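Local coordinates for FAD-binding oxidoreductase (PDB 7PBG), which oxidises 4-ethylphenol, using a covalently bound flavin (FAD) to dehydrogenate 4-alkylphenols, probably to products such as 4-vinylphenol, at residues V158-M163 and C228-M233; R179-E183 and W205-P209; V191-G195 and I216-F220. One frame throughout, in Å; residues are numbered along the deposited sequence.

Contact 1: residues V158-M163 and C228-M233; sequences VMGNTM and CTRMGM. With FAD (flavin-adenine dinucleotide), chain C.
M159 and M231 meet where helix 158-163 crosses residues 228-233 of strand 226-237 almost perpendicularly, the two short axes 9.3 Å apart and their directions 85° from each other. The seam is largely sulfur and methyl. M159 runs extended to its sulfur, which sets M159 SD 3.5 Å from C228 SG; the bend at chi3 (-69°) then turns M159 CE onto M231 CB, 3.7 Å away. Unbranched, pliable methionines suit such a seam, fitting without a fixed shape. T162 faces the strand with both branches: T162 CG2 rests on M231 SD at 3.8 Å, while its hydroxyl turns back along the helix, T162 OG1 giving a 2.8 Å bond to V158 O. M233 CE approaches this hydroxyl from the strand. With T162 replaced by an alanine, a gap would probably open beside M231 SD, and V158 O would be left to the weak backbone bond. The adenine of FAD lies at one end of the seam. C228 N binds FAD N1A at 3.0 Å and C228 O receives FAD N6A at 2.8 Å, so the strand backbone reads the adenine edge, while M163 CE lies over the adenine face. On other sides of the helix, G160 leaves room for the pyrophosphate, where a CB would hit FAD O3P, and N161 ND2 holds FAD O2 and O4'. Such wrapping of the dinucleotide belongs to the PCMH-type FAD-binding domain.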
loop_
_atom_site.group_PDB
_atom_site.type_symbol
_atom_site.label_atom_id
_atom_site.label_comp_id
_atom_site.label_asym_id
_atom_site.label_seq_id
_atom_site.Cartn_x
_atom_site.Cartn_y
_atom_site.Cartn_z
ATOM N N VAL A 158 -8.106 -14.817 7.673
ATOM C CA VAL A 158 -7.243 -13.600 7.729
ATOM C C VAL A 158 -6.655 -13.372 6.349
ATOM O O VAL A 158 -6.746 -12.226 5.799
ATOM C CB VAL A 158 -6.190 -13.745 8.835
ATOM C CG1 VAL A 158 -5.265 -12.529 8.920
ATOM C CG2 VAL A 158 -6.838 -14.054 10.156
ATOM N N MET A 159 -6.177 -14.444 5.735
ATOM C CA MET A 159 -5.527 -14.382 4.406
ATOM C C MET A 159 -6.563 -14.146 3.315
ATOM O O MET A 159 -6.378 -13.252 2.406
ATOM C CB MET A 159 -4.776 -15.681 4.144
ATOM C CG MET A 159 -4.105 -15.664 2.829
ATOM S SD MET A 159 -3.346 -17.239 2.405
ATOM C CE MET A 159 -2.020 -17.251 3.614
ATOM N N GLY A 160 -7.614 -14.958 3.323
ATOM C CA GLY A 160 -8.608 -14.916 2.236
ATOM C C GLY A 160 -9.288 -13.563 2.153
ATOM O O GLY A 160 -9.459 -12.996 1.070
ATOM N N ASN A 161 -9.642 -12.981 3.302
ATOM C CA ASN A 161 -10.297 -11.663 3.310
ATOM C C ASN A 161 -9.325 -10.654 2.689
ATOM O O ASN A 161 -9.744 -9.809 1.886
ATOM C CB ASN A 161 -10.687 -11.322 4.745
ATOM C CG ASN A 161 -11.350 -9.976 4.826
ATOM O OD1 ASN A 161 -10.662 -8.933 4.853
ATOM N ND2 ASN A 161 -12.668 -9.997 4.867
ATOM N N THR A 162 -8.054 -10.706 3.090
ATOM C CA THR A 162 -7.010 -9.796 2.594
ATOM C C THR A 162 -6.968 -9.877 1.078
ATOM O O THR A 162 -6.813 -8.793 0.457
ATOM C CB THR A 162 -5.668 -10.049 3.289
ATOM O OG1 THR A 162 -5.830 -9.828 4.689
ATOM C CG2 THR A 162 -4.593 -9.119 2.812
ATOM N N MET A 163 -6.989 -11.087 0.525
ATOM C CA MET A 163 -6.836 -11.275 -0.948
ATOM C C MET A 163 -8.016 -10.647 -1.701
ATOM O O MET A 163 -7.879 -10.425 -2.932
ATOM C CB MET A 163 -6.761 -12.740 -1.354
ATOM C CG MET A 163 -5.779 -13.566 -0.606
ATOM S SD MET A 163 -4.135 -13.373 -1.209
ATOM C CE MET A 163 -4.134 -14.074 -2.867
ATOM N N CYS A 228 -1.657 -18.171 -2.660
ATOM C CA CYS A 228 -0.946 -17.778 -1.446
ATOM C C CYS A 228 -0.974 -18.938 -0.407
ATOM O O CYS A 228 -2.035 -19.550 -0.198
ATOM C CB CYS A 228 -1.597 -16.577 -0.835
ATOM S SG CYS A 228 -0.652 -15.952 0.573
ATOM N N THR A 229 0.194 -19.283 0.118
ATOM C CA THR A 229 0.338 -20.386 1.106
ATOM C C THR A 229 0.757 -19.831 2.465
ATOM O O THR A 229 0.772 -20.590 3.451
ATOM C CB THR A 229 1.313 -21.413 0.540
ATOM O OG1 THR A 229 2.559 -20.749 0.302
ATOM C CG2 THR A 229 0.779 -22.016 -0.740
ATOM N N ARG A 230 1.101 -18.568 2.545
ATOM C CA ARG A 230 1.584 -17.964 3.826
ATOM C C ARG A 230 1.472 -16.466 3.693
ATOM O O ARG A 230 1.788 -15.920 2.582
ATOM C CB ARG A 230 3.023 -18.416 4.117
ATOM C CG ARG A 230 3.467 -18.027 5.525
ATOM C CD ARG A 230 4.961 -18.064 5.746
ATOM N NE ARG A 230 5.452 -19.414 5.576
ATOM C CZ ARG A 230 6.489 -19.940 6.180
ATOM N NH1 ARG A 230 7.206 -19.228 7.037
ATOM N NH2 ARG A 230 6.773 -21.207 5.939
ATOM N N MET A 231 1.084 -15.766 4.766
ATOM C CA MET A 231 0.926 -14.309 4.716
ATOM C C MET A 231 1.240 -13.715 6.086
ATOM O O MET A 231 0.781 -14.292 7.106
ATOM C CB MET A 231 -0.491 -13.903 4.331
ATOM C CG MET A 231 -0.659 -12.400 4.152
ATOM S SD MET A 231 -2.369 -11.972 3.832
ATOM C CE MET A 231 -2.322 -12.161 2.053
ATOM N N GLY A 232 2.059 -12.659 6.097
ATOM C CA GLY A 232 2.234 -11.892 7.338
ATOM C C GLY A 232 1.111 -10.884 7.479
ATOM O O GLY A 232 0.693 -10.268 6.453
ATOM N N MET A 233 0.629 -10.698 8.703
ATOM C CA MET A 233 -0.430 -9.696 8.985
ATOM C C MET A 233 0.052 -8.866 10.155
ATOM O O MET A 233 0.219 -9.455 11.232
ATOM C CB MET A 233 -1.790 -10.318 9.292
ATOM C CG MET A 233 -2.889 -9.310 9.643
ATOM S SD MET A 233 -3.067 -8.044 8.328
ATOM C CE MET A 233 -3.510 -9.072 6.927
HETATM P PA FAD C . -11.922 -16.829 0.814
HETATM O O1A FAD C . -13.272 -17.220 0.304
HETATM O O2A FAD C . -10.992 -17.913 1.298
HETATM O O5B FAD C . -11.187 -16.041 -0.326
HETATM C C5B FAD C . -11.842 -15.039 -1.090
HETATM C C4B FAD C . -11.177 -14.987 -2.444
HETATM O O4B FAD C . -9.788 -14.565 -2.318
HETATM C C3B FAD C . -11.091 -16.320 -3.204
HETATM O O3B FAD C . -12.307 -16.607 -3.890
HETATM C C2B FAD C . -9.852 -16.115 -4.091
HETATM O O2B FAD C . -10.217 -15.368 -5.236
HETATM C C1B FAD C . -8.938 -15.330 -3.155
HETATM N N9A FAD C . -8.091 -16.143 -2.321
HETATM C C8A FAD C . -8.322 -16.466 -1.022
HETATM N N7A FAD C . -7.369 -17.195 -0.519
HETATM C C5A FAD C . -6.496 -17.414 -1.558
HETATM C C6A FAD C . -5.266 -18.076 -1.626
HETATM N N6A FAD C . -4.740 -18.752 -0.596
HETATM N N1A FAD C . -4.640 -18.087 -2.825
HETATM C C2A FAD C . -5.192 -17.400 -3.857
HETATM N N3A FAD C . -6.326 -16.712 -3.894
HETATM C C4A FAD C . -6.937 -16.763 -2.693
HETATM N N1 FAD C . -16.245 -8.683 4.093
HETATM C C2 FAD C . -15.400 -7.791 4.579
HETATM O O2 FAD C . -14.260 -7.634 4.069
HETATM N N3 FAD C . -15.686 -7.081 5.686
HETATM C C4 FAD C . -16.892 -7.163 6.323
HETATM O O4 FAD C . -17.074 -6.536 7.384
HETATM C C4X FAD C . -17.827 -8.049 5.822
HETATM N N5 FAD C . -18.986 -8.115 6.422
HETATM C C5X FAD C . -19.891 -9.013 5.910
HETATM C C6 FAD C . -21.133 -9.121 6.551
HETATM C C7 FAD C . -22.084 -10.036 6.143
HETATM C C7M FAD C . -23.404 -10.125 6.882
HETATM C C8 FAD C . -21.779 -10.885 5.058
HETATM C C8M FAD C . -22.779 -11.892 4.578
HETATM C C9 FAD C . -20.574 -10.763 4.397
HETATM C C9A FAD C . -19.591 -9.844 4.807
HETATM N N10 FAD C . -18.343 -9.738 4.201
HETATM C C10 FAD C . -17.411 -8.840 4.700
HETATM C "C1'" FAD C . -17.927 -10.635 3.092
HETATM C "C2'" FAD C . -17.244 -11.925 3.574
HETATM O "O2'" FAD C . -17.955 -12.504 4.721
HETATM C "C3'" FAD C . -15.782 -11.761 4.040
HETATM O "O3'" FAD C . -15.080 -10.925 3.153
HETATM C "C4'" FAD C . -14.990 -13.065 4.210
HETATM O "O4'" FAD C . -13.905 -12.864 5.129
HETATM C "C5'" FAD C . -14.465 -13.558 2.889
HETATM O "O5'" FAD C . -14.372 -14.989 2.853
HETATM P P FAD C . -13.030 -15.748 3.266
HETATM O O1P FAD C . -13.381 -17.167 3.601
HETATM O O2P FAD C . -12.377 -14.911 4.320
HETATM O O3P FAD C . -12.132 -15.706 1.943
#

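Contact 2: residues R179-E183 and W205-P209; sequences RCGME and WHLYP
W205 lies against the strand at G181, with its pyrrole side closest: W205 NE1 comes within 3.4 Å of G181 CA. Further along the indole, M182 O sits at the ring edge, 3.5 Å from W205 CZ2, and W205 CH2 touches E183 CB. A broad flat ring suits this place because it spans three strand residues at once. G181 has to be bare: a CB would run into W205 O and H206 ND1, and at a phi of 98° it would also be jammed against C180 O. H206 follows, its CE1 over one face of the indole. H206 ND1 donates to C180 O at 2.8 Å, meeting a lone pair in the carbonyl plane and lying with it in the imidazole plane, which helps to hold the tilt of the ring. H206 CA adds a weaker CH...O contact of 3.2 Å to C180 O. Apolar L207 turns its side chain from the strand to L121 and Y123, and Y208 turns outward too, its ring meeting H439 of the second subunit edge-to-face. P209 brings the loop back to C180: with the sulfur anti to the backbone N (chi1 -169°), C180 SG lies 3.5 Å from P209 N and also touches P209 CD. Small and only weakly polar, the thiol fits beneath the loop. The loop thus packs on strand 179-186 just after helix 175-178, while that strand is paired on its two edges with strands 226-237 and 191-193, and M182 faces away from the loop and packs on C228 and F220.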
loop_
_atom_site.group_PDB
_atom_site.type_symbol
_atom_site.label_atom_id
_atom_site.label_comp_id
_atom_site.label_asym_id
_atom_site.label_seq_id
_atom_site.Cartn_x
_atom_site.Cartn_y
_atom_site.Cartn_z
ATOM N N ARG A 179 -1.152 -6.338 5.593
ATOM C CA ARG A 179 -0.530 -7.467 4.870
ATOM C C ARG A 179 0.948 -7.148 4.661
ATOM O O ARG A 179 1.262 -6.099 4.073
ATOM C CB ARG A 179 -1.236 -7.635 3.536
ATOM C CG ARG A 179 -0.650 -8.701 2.609
ATOM C CD ARG A 179 -1.170 -8.491 1.222
ATOM N NE ARG A 179 -0.543 -7.309 0.633
ATOM C CZ ARG A 179 -1.105 -6.455 -0.208
ATOM N NH1 ARG A 179 -2.334 -6.650 -0.622
ATOM N NH2 ARG A 179 -0.439 -5.402 -0.626
ATOM N N CYS A 180 1.850 -8.075 4.969
ATOM C CA CYS A 180 3.269 -7.865 4.632
ATOM C C CYS A 180 4.007 -9.191 4.530
ATOM O O CYS A 180 4.150 -9.889 5.547
ATOM C CB CYS A 180 3.916 -6.969 5.681
ATOM S SG CYS A 180 5.556 -6.418 5.146
ATOM N N GLY A 181 4.334 -9.604 3.332
ATOM C CA GLY A 181 5.130 -10.814 3.107
ATOM C C GLY A 181 4.217 -11.971 2.780
ATOM O O GLY A 181 3.495 -12.460 3.694
ATOM N N MET A 182 4.284 -12.467 1.555
ATOM C CA MET A 182 3.415 -13.554 1.086
ATOM C C MET A 182 4.311 -14.613 0.459
ATOM O O MET A 182 5.303 -14.245 -0.222
ATOM C CB MET A 182 2.453 -13.045 0.006
ATOM C CG MET A 182 1.426 -12.120 0.554
ATOM S SD MET A 182 0.537 -11.286 -0.768
ATOM C CE MET A 182 -0.519 -12.617 -1.343
ATOM N N GLU A 183 3.973 -15.873 0.692
ATOM C CA GLU A 183 4.478 -16.976 -0.139
ATOM C C GLU A 183 3.375 -17.307 -1.134
ATOM O O GLU A 183 2.201 -17.475 -0.709
ATOM C CB GLU A 183 4.856 -18.180 0.729
ATOM C CG GLU A 183 5.455 -19.328 -0.076
ATOM C CD GLU A 183 5.913 -20.480 0.810
ATOM O OE1 GLU A 183 5.065 -21.267 1.211
ATOM O OE2 GLU A 183 7.105 -20.548 1.150
ATOM N N TRP A 205 10.792 -9.940 6.203
ATOM C CA TRP A 205 9.731 -10.409 5.275
ATOM C C TRP A 205 8.368 -9.815 5.690
ATOM O O TRP A 205 7.644 -9.303 4.835
ATOM C CB TRP A 205 9.665 -11.911 5.274
ATOM C CG TRP A 205 8.832 -12.522 4.190
ATOM C CD1 TRP A 205 8.346 -11.920 3.065
ATOM C CD2 TRP A 205 8.470 -13.901 4.097
ATOM N NE1 TRP A 205 7.722 -12.837 2.270
ATOM C CE2 TRP A 205 7.729 -14.047 2.904
ATOM C CE3 TRP A 205 8.721 -15.042 4.886
ATOM C CZ2 TRP A 205 7.247 -15.290 2.490
ATOM C CZ3 TRP A 205 8.263 -16.267 4.463
ATOM C CH2 TRP A 205 7.473 -16.366 3.317
ATOM N N HIS A 206 8.038 -9.820 6.983
ATOM C CA HIS A 206 6.712 -9.336 7.452
ATOM C C HIS A 206 6.802 -7.944 8.069
ATOM O O HIS A 206 5.820 -7.522 8.663
ATOM C CB HIS A 206 6.094 -10.394 8.425
ATOM C CG HIS A 206 6.182 -11.773 7.846
ATOM N ND1 HIS A 206 5.561 -12.090 6.644
ATOM C CD2 HIS A 206 6.820 -12.896 8.259
ATOM C CE1 HIS A 206 5.832 -13.356 6.345
ATOM N NE2 HIS A 206 6.560 -13.899 7.327
ATOM N N LEU A 207 7.944 -7.253 7.929
ATOM C CA LEU A 207 8.145 -5.921 8.505
ATOM C C LEU A 207 8.086 -4.841 7.435
ATOM O O LEU A 207 7.513 -3.812 7.691
ATOM C CB LEU A 207 9.505 -5.831 9.200
ATOM C CG LEU A 207 9.810 -6.943 10.178
ATOM C CD1 LEU A 207 11.201 -6.763 10.749
ATOM C CD2 LEU A 207 8.772 -6.956 11.280
ATOM N N TYR A 208 8.684 -5.077 6.286
ATOM C CA TYR A 208 8.888 -4.008 5.285
ATOM C C TYR A 208 8.367 -4.516 3.944
ATOM O O TYR A 208 8.927 -5.439 3.395
ATOM C CB TYR A 208 10.361 -3.633 5.205
ATOM C CG TYR A 208 10.630 -2.601 4.152
ATOM C CD1 TYR A 208 10.155 -1.322 4.286
ATOM C CD2 TYR A 208 11.283 -2.944 2.980
ATOM C CE1 TYR A 208 10.374 -0.366 3.302
ATOM C CE2 TYR A 208 11.519 -1.993 1.995
ATOM C CZ TYR A 208 11.075 -0.700 2.159
ATOM O OH TYR A 208 11.263 0.245 1.162
ATOM N N PRO A 209 7.284 -3.883 3.413
ATOM C CA PRO A 209 6.679 -4.259 2.127
ATOM C C PRO A 209 7.442 -3.618 0.962
ATOM O O PRO A 209 6.967 -2.678 0.370
ATOM C CB PRO A 209 5.271 -3.688 2.253
ATOM C CG PRO A 209 5.439 -2.469 3.080
ATOM C CD PRO A 209 6.535 -2.803 4.072
#

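Contact 3: residues V191-G195 and I216-F220; sequences VLRTG and IEGLF
T194 and E217 join the end of the short strand 191-193, in the sheet of the FAD-binding region, to the 3-10 turn 217-220 of the connection leading to strand 226-237. T194 OG1 donates to E217 OE2 at 2.6 Å, reaching the oxygen on its anti side and 22° out of the carboxylate plane. The two side chains cross at about a right angle. A chi1 of 62° sets T194 OG1 between its own backbone N and carbonyl carbon, where it can also accept M182 N. The buried carboxylate is well satisfied: G181 N binds E217 OE2 as well, and R179 forms a salt bridge with E217 OE1, which probably stabilises the negative charge. Beside this polar link L192 supplies the apolar one. Its CD2 meets I216 CD1 tip to tip at 4.0 Å and lies 3.9 Å from F220 CZ, branched and aromatic groups filling the space between strand and turn. The turn is shaped by i+3 bonds, L219 N to I216 O at 3.0 Å and F220 N to E217 O at 3.1 Å. I216 also packs on L219 of the second subunit. The whole is a 3-10 turn docked on a sheet by a buried glutamate that binds main-chain N-H, hydroxyl and guanidinium groups, at the dimer interface.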
loop_
_atom_site.group_PDB
_atom_site.type_symbol
_atom_site.label_atom_id
_atom_site.label_comp_id
_atom_site.label_asym_id
_atom_site.label_seq_id
_atom_site.Cartn_x
_atom_site.Cartn_y
_atom_site.Cartn_z
ATOM N N VAL A 191 7.566 -21.296 -6.580
ATOM C CA VAL A 191 7.249 -20.590 -5.312
ATOM C C VAL A 191 7.939 -19.228 -5.367
ATOM O O VAL A 191 9.187 -19.161 -5.598
ATOM C CB VAL A 191 7.644 -21.356 -4.045
ATOM C CG1 VAL A 191 7.308 -20.549 -2.809
ATOM C CG2 VAL A 191 6.952 -22.704 -3.946
ATOM N N LEU A 192 7.157 -18.194 -5.063
ATOM C CA LEU A 192 7.627 -16.795 -4.968
ATOM C C LEU A 192 7.436 -16.353 -3.519
ATOM O O LEU A 192 6.359 -16.596 -2.946
ATOM C CB LEU A 192 6.773 -15.943 -5.896
ATOM C CG LEU A 192 6.819 -14.431 -5.639
ATOM C CD1 LEU A 192 8.151 -13.904 -6.136
ATOM C CD2 LEU A 192 5.680 -13.706 -6.377
ATOM N N ARG A 193 8.429 -15.698 -2.947
ATOM C CA ARG A 193 8.299 -14.988 -1.662
ATOM C C ARG A 193 8.443 -13.499 -1.956
ATOM O O ARG A 193 9.507 -13.068 -2.506
ATOM C CB ARG A 193 9.297 -15.547 -0.662
ATOM C CG ARG A 193 8.962 -16.956 -0.189
ATOM C CD ARG A 193 9.894 -17.431 0.850
ATOM N NE ARG A 193 9.369 -18.633 1.500
ATOM C CZ ARG A 193 9.828 -19.157 2.627
ATOM N NH1 ARG A 193 10.863 -18.616 3.265
ATOM N NH2 ARG A 193 9.202 -20.208 3.140
ATOM N N THR A 194 7.414 -12.730 -1.593
ATOM C CA THR A 194 7.323 -11.301 -1.973
ATOM C C THR A 194 8.256 -10.514 -1.055
ATOM O O THR A 194 8.578 -10.981 0.079
ATOM C CB THR A 194 5.903 -10.757 -1.923
ATOM O OG1 THR A 194 5.453 -10.863 -0.568
ATOM C CG2 THR A 194 5.015 -11.502 -2.883
ATOM N N GLY A 195 8.709 -9.405 -1.542
ATOM C CA GLY A 195 9.417 -8.408 -0.718
ATOM C C GLY A 195 10.710 -8.961 -0.169
ATOM O O GLY A 195 11.499 -9.604 -0.909
ATOM N N ILE A 216 4.793 -5.950 -5.603
ATOM C CA ILE A 216 3.837 -6.776 -6.403
ATOM C C ILE A 216 2.822 -7.514 -5.511
ATOM O O ILE A 216 2.015 -8.243 -6.059
ATOM C CB ILE A 216 4.591 -7.761 -7.309
ATOM C CG1 ILE A 216 5.434 -8.758 -6.513
ATOM C CG2 ILE A 216 5.409 -6.971 -8.310
ATOM C CD1 ILE A 216 6.057 -9.853 -7.351
ATOM N N GLU A 217 2.776 -7.294 -4.200
ATOM C CA GLU A 217 1.724 -8.011 -3.407
ATOM C C GLU A 217 0.321 -7.579 -3.874
ATOM O O GLU A 217 -0.608 -8.418 -3.794
ATOM C CB GLU A 217 1.846 -7.750 -1.911
ATOM C CG GLU A 217 2.988 -8.548 -1.300
ATOM C CD GLU A 217 3.258 -8.363 0.178
ATOM O OE1 GLU A 217 2.388 -7.762 0.900
ATOM O OE2 GLU A 217 4.302 -8.898 0.629
ATOM N N GLY A 218 0.152 -6.326 -4.321
ATOM C CA GLY A 218 -1.133 -5.829 -4.822
ATOM C C GLY A 218 -1.570 -6.560 -6.075
ATOM O O GLY A 218 -2.803 -6.584 -6.352
ATOM N N LEU A 219 -0.642 -7.190 -6.826
ATOM C CA LEU A 219 -1.044 -7.990 -8.009
ATOM C C LEU A 219 -1.895 -9.181 -7.588
ATOM O O LEU A 219 -2.648 -9.676 -8.417
ATOM C CB LEU A 219 0.173 -8.544 -8.729
ATOM C CG LEU A 219 0.994 -7.568 -9.534
ATOM C CD1 LEU A 219 1.946 -8.374 -10.402
ATOM C CD2 LEU A 219 0.099 -6.696 -10.366
ATOM N N PHE A 220 -1.741 -9.672 -6.368
ATOM C CA PHE A 220 -2.450 -10.898 -5.928
ATOM C C PHE A 220 -3.797 -10.544 -5.290
ATOM O O PHE A 220 -4.438 -11.454 -4.695
ATOM C CB PHE A 220 -1.549 -11.712 -5.004
ATOM C CG PHE A 220 -0.302 -12.151 -5.711
ATOM C CD1 PHE A 220 -0.353 -13.054 -6.760
ATOM C CD2 PHE A 220 0.901 -11.517 -5.434
ATOM C CE1 PHE A 220 0.798 -13.382 -7.455
ATOM C CE2 PHE A 220 2.060 -11.899 -6.084
ATOM C CZ PHE A 220 2.006 -12.803 -7.122
#

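In the fold
Followed from the N terminus, the chain reaches helix 158-163 after earlier helices and strands, runs through strands 179-186 and 191-193 and the loops 205-209 and 216-220, and returns in strand 226-237. Contact 1 closes this excursion by bringing 228-233 back to the helix at the adenine end of FAD. Contacts 2 and 3 are nested inside it and cross each other, since 191-195 falls between the segments of contact 2 and 205-209 between those of contact 3. The three share one antiparallel sheet, with strand 179-186 bonded to G232 on one side and to T194 on the other. Contacts 2 and 3 also reach the second subunit, so the sheet links cofactor site and dimer interface.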